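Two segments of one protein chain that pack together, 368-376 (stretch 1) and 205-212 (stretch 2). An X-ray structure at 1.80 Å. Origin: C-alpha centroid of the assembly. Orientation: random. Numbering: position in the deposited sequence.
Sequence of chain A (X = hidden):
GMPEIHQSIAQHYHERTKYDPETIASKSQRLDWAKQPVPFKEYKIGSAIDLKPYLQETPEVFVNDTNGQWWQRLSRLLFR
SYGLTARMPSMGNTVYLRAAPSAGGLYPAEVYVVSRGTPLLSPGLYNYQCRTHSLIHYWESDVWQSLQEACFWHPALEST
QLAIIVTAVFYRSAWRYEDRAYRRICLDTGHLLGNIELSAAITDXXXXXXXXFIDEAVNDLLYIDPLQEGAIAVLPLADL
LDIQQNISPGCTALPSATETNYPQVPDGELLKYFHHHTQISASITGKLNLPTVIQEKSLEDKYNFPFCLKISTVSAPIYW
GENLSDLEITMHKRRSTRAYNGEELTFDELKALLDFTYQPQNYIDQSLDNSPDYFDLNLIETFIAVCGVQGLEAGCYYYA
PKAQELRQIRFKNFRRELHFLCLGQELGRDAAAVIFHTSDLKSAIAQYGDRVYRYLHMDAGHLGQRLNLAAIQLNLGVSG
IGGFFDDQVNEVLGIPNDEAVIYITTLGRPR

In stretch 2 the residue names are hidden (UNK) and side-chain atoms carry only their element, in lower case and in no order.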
# COMPACT_ATOMS: atom_id res chain seq x y z
N LEU A 368 -11.28 -3.17 15.26
CA LEU A 368 -10.77 -2.92 13.91
C LEU A 368 -11.98 -2.72 13.01
O LEU A 368 -13.10 -3.16 13.30
CB LEU A 368 -9.88 -4.05 13.42
CG LEU A 368 -8.59 -4.20 14.23
CD1 LEU A 368 -7.80 -5.43 13.78
CD2 LEU A 368 -7.72 -2.91 14.18
N ASP A 369 -11.77 -2.04 11.88
CA ASP A 369 -12.85 -1.76 10.95
C ASP A 369 -13.29 -3.04 10.23
O ASP A 369 -12.46 -3.80 9.71
CB ASP A 369 -12.38 -0.73 9.92
CG ASP A 369 -13.51 -0.12 9.14
OD1 ASP A 369 -14.59 -0.74 9.04
OD2 ASP A 369 -13.32 1.03 8.66
N ASN A 370 -14.60 -3.26 10.18
CA ASN A 370 -15.12 -4.42 9.46
C ASN A 370 -14.98 -4.28 7.95
O ASN A 370 -15.04 -5.28 7.20
CB ASN A 370 -16.59 -4.69 9.80
CG ASN A 370 -17.49 -3.57 9.34
OD1 ASN A 370 -17.33 -2.43 9.76
ND2 ASN A 370 -18.43 -3.89 8.48
N SER A 371 -14.82 -3.04 7.48
CA SER A 371 -14.68 -2.81 6.03
C SER A 371 -13.84 -1.56 5.75
O SER A 371 -14.35 -0.49 5.41
CB SER A 371 -16.04 -2.72 5.38
OG SER A 371 -15.87 -2.74 3.96
N PRO A 372 -12.52 -1.66 5.95
CA PRO A 372 -11.66 -0.52 5.70
C PRO A 372 -11.69 -0.16 4.22
O PRO A 372 -11.95 -1.02 3.36
CB PRO A 372 -10.26 -1.02 6.11
CG PRO A 372 -10.40 -2.50 6.21
CD PRO A 372 -11.78 -2.89 6.29
N ASP A 373 -11.46 1.11 3.91
CA ASP A 373 -11.52 1.54 2.54
C ASP A 373 -10.33 1.03 1.73
O ASP A 373 -9.16 1.11 2.16
CB ASP A 373 -11.50 3.07 2.43
CG ASP A 373 -12.74 3.72 2.95
OD1 ASP A 373 -13.80 3.06 3.13
OD2 ASP A 373 -12.70 4.95 3.10
N TYR A 374 -10.66 0.57 0.53
CA TYR A 374 -9.74 0.30 -0.56
C TYR A 374 -10.30 1.09 -1.75
O TYR A 374 -11.44 1.55 -1.74
CB TYR A 374 -9.73 -1.18 -0.92
CG TYR A 374 -9.05 -2.04 0.13
CD1 TYR A 374 -9.72 -2.45 1.26
CD2 TYR A 374 -7.73 -2.46 -0.02
CE1 TYR A 374 -9.09 -3.25 2.22
CE2 TYR A 374 -7.11 -3.25 0.94
CZ TYR A 374 -7.80 -3.64 2.05
OH TYR A 374 -7.20 -4.42 3.01
N PHE A 375 -9.53 1.17 -2.82
CA PHE A 375 -10.00 1.83 -4.04
C PHE A 375 -11.01 0.93 -4.72
O PHE A 375 -12.18 1.32 -4.90
CB PHE A 375 -8.82 2.23 -4.94
CG PHE A 375 -7.92 3.21 -4.30
CD1 PHE A 375 -8.36 4.52 -4.11
CD2 PHE A 375 -6.65 2.87 -3.88
CE1 PHE A 375 -7.55 5.45 -3.50
CE2 PHE A 375 -5.85 3.79 -3.25
CZ PHE A 375 -6.28 5.09 -3.08
N ASP A 376 -10.61 -0.29 -5.07
CA ASP A 376 -11.56 -1.27 -5.58
C ASP A 376 -11.01 -2.67 -5.58
O ASP A 376 -10.38 -3.10 -6.54
CB ASP A 376 -12.08 -0.89 -6.99
CG ASP A 376 -13.30 -1.71 -7.39
OD1 ASP A 376 -13.61 -2.69 -6.70
OD2 ASP A 376 -13.96 -1.36 -8.39
N UNK A 205 -9.71 6.62 15.23
CA UNK A 205 -9.90 7.38 13.99
C UNK A 205 -10.28 6.39 12.89
O UNK A 205 -10.02 5.18 13.02
c UNK A 205 -9.19 10.54 13.53
c UNK A 205 -8.36 12.09 15.10
c UNK A 205 -7.66 11.08 15.73
c UNK A 205 -9.12 11.82 14.00
c UNK A 205 -7.75 9.77 15.24
c UNK A 205 -8.50 9.50 14.13
c UNK A 205 -8.63 8.11 13.57
o UNK A 205 -8.33 13.40 15.52
N UNK A 206 -10.93 6.91 11.86
CA UNK A 206 -11.19 6.14 10.64
C UNK A 206 -10.81 7.03 9.45
O UNK A 206 -11.34 8.13 9.28
c UNK A 206 -14.18 3.56 6.59
c UNK A 206 -14.20 4.53 8.87
n UNK A 206 -13.98 4.73 5.99
n UNK A 206 -14.28 2.47 5.85
n UNK A 206 -14.28 3.44 7.91
c UNK A 206 -12.63 5.69 10.47
c UNK A 206 -12.78 4.81 9.21
N UNK A 207 -9.89 6.55 8.61
CA UNK A 207 -9.57 7.33 7.42
C UNK A 207 -10.62 7.01 6.34
O UNK A 207 -11.14 5.90 6.31
c UNK A 207 -8.20 6.77 6.99
c UNK A 207 -9.11 5.31 8.71
c UNK A 207 -8.14 5.39 7.56
N UNK A 208 -10.94 8.01 5.54
CA UNK A 208 -11.81 7.88 4.40
C UNK A 208 -10.95 8.10 3.18
O UNK A 208 -10.40 9.18 2.97
n UNK A 208 -15.04 8.09 7.38
c UNK A 208 -13.86 8.59 6.89
c UNK A 208 -13.93 8.52 5.54
c UNK A 208 -15.80 7.71 6.36
c UNK A 208 -12.93 8.88 4.49
n UNK A 208 -15.15 7.96 5.23
N UNK A 209 -10.80 7.03 2.41
CA UNK A 209 -9.90 7.04 1.28
C UNK A 209 -10.51 7.76 0.09
O UNK A 209 -11.65 7.45 -0.31
c UNK A 209 -9.59 5.61 0.89
c UNK A 209 -7.19 6.00 0.20
c UNK A 209 -8.45 3.82 -0.49
c UNK A 209 -8.56 5.39 -0.20
N UNK A 210 -9.76 8.72 -0.44
CA UNK A 210 -10.17 9.50 -1.61
C UNK A 210 -9.07 9.41 -2.69
O UNK A 210 -8.04 10.08 -2.63
c UNK A 210 -10.92 11.77 -2.56
c UNK A 210 -11.51 11.15 -0.17
c UNK A 210 -10.47 11.01 -1.29
c UNK A 210 -11.84 12.60 0.22
N UNK A 211 -9.31 8.55 -3.67
CA UNK A 211 -8.42 8.43 -4.81
C UNK A 211 -8.80 9.30 -5.98
O UNK A 211 -7.97 9.49 -6.87
N UNK A 212 -10.05 9.72 -6.02
CA UNK A 212 -10.64 10.57 -7.04
C UNK A 212 -10.58 12.04 -6.68
O UNK A 212 -11.37 12.55 -5.88
O HOH W 1 -16.46 0.66 7.77
O HOH W 2 -10.65 3.18 5.84
O HOH W 3 -14.92 6.44 2.75

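Position 205 has eight side-chain atoms: one carbon, then a six-membered carbon ring bearing one oxygen. None comes within reach of stretch 1. A hydroxylated six-membered ring is tyrosine, Tyr205. Its hydroxyl is hydrogen-bonded elsewhere in the structure.

Position 206 has three carbons in a row, a nitrogen, then a carbon carrying two more nitrogens. The chain is extended and ends among acidic groups of stretch 1. This is a guanidinium, so the residue is arginine, Arg206. NE forms a salt bridge with Asp369 OD2 at 2.7 Å. NH2 forms another with Asp373 OD1 at 2.8 Å, and NH1 donates to Asp373 OD2 at 3.2 Å. The bond from NH2 to Ser371 O, 3.0 Å, is weak. All three acceptor residues lie at the guanidinium edge, near its plane, where the N-H groups point.

Position 207 has three carbons that close a ring onto the backbone nitrogen. That is proline, Pro207. Its side chain comes no nearer than 6.0 Å, CD to Asp369 OD2. Its carbonyl O accepts from water 2 at 2.8 Å, and the same water accepts from Asp373 N at 2.9 Å.

Position 208 has one carbon and a five-membered ring of three carbons and two nitrogens. Its CB lies 4.2 Å from Asp373 OD2, but its CA-to-CB bond points away overall. The ring is an imidazole, so this is histidine, His208. Water 3 links its ND1, 2.9 Å away, to Asp373 OD2, 2.7 Å away.

Position 209 has four carbons, forked at the second. They reach Asp373, Tyr374 and Phe375. The fork identifies leucine, Leu209. CD2 sits over one face of the Phe375 ring, 3.5 Å from its centroid, a CH-pi contact. The backbone N donates to Asp373 OD2 at 2.9 Å.

Position 210 has four carbons, forked at the first, with one arm two carbons long. Its CA-to-CB bond points away from stretch 1. This is isoleucine, Ile210.

Position 211 has no side-chain atoms, so it is glycine, Gly211. Its CA lies 3.4 Å from Phe375 CE1. An ideal CB would be 2.5 Å from that CE1, a clash.

Position 212 also has none and is Gly212. It makes no contact with stretch 1.

The stretches run in nearly the same direction, 5° apart. Arg206 gathers Asp369 and Asp373 at one end. Leu209 and Gly211 pack against Phe375 at the other. Asp373 joins the two parts, because it binds both the Arg206 side chain and the Leu209 backbone.

Stretch 2, residues 205-212: YRPHLIGG
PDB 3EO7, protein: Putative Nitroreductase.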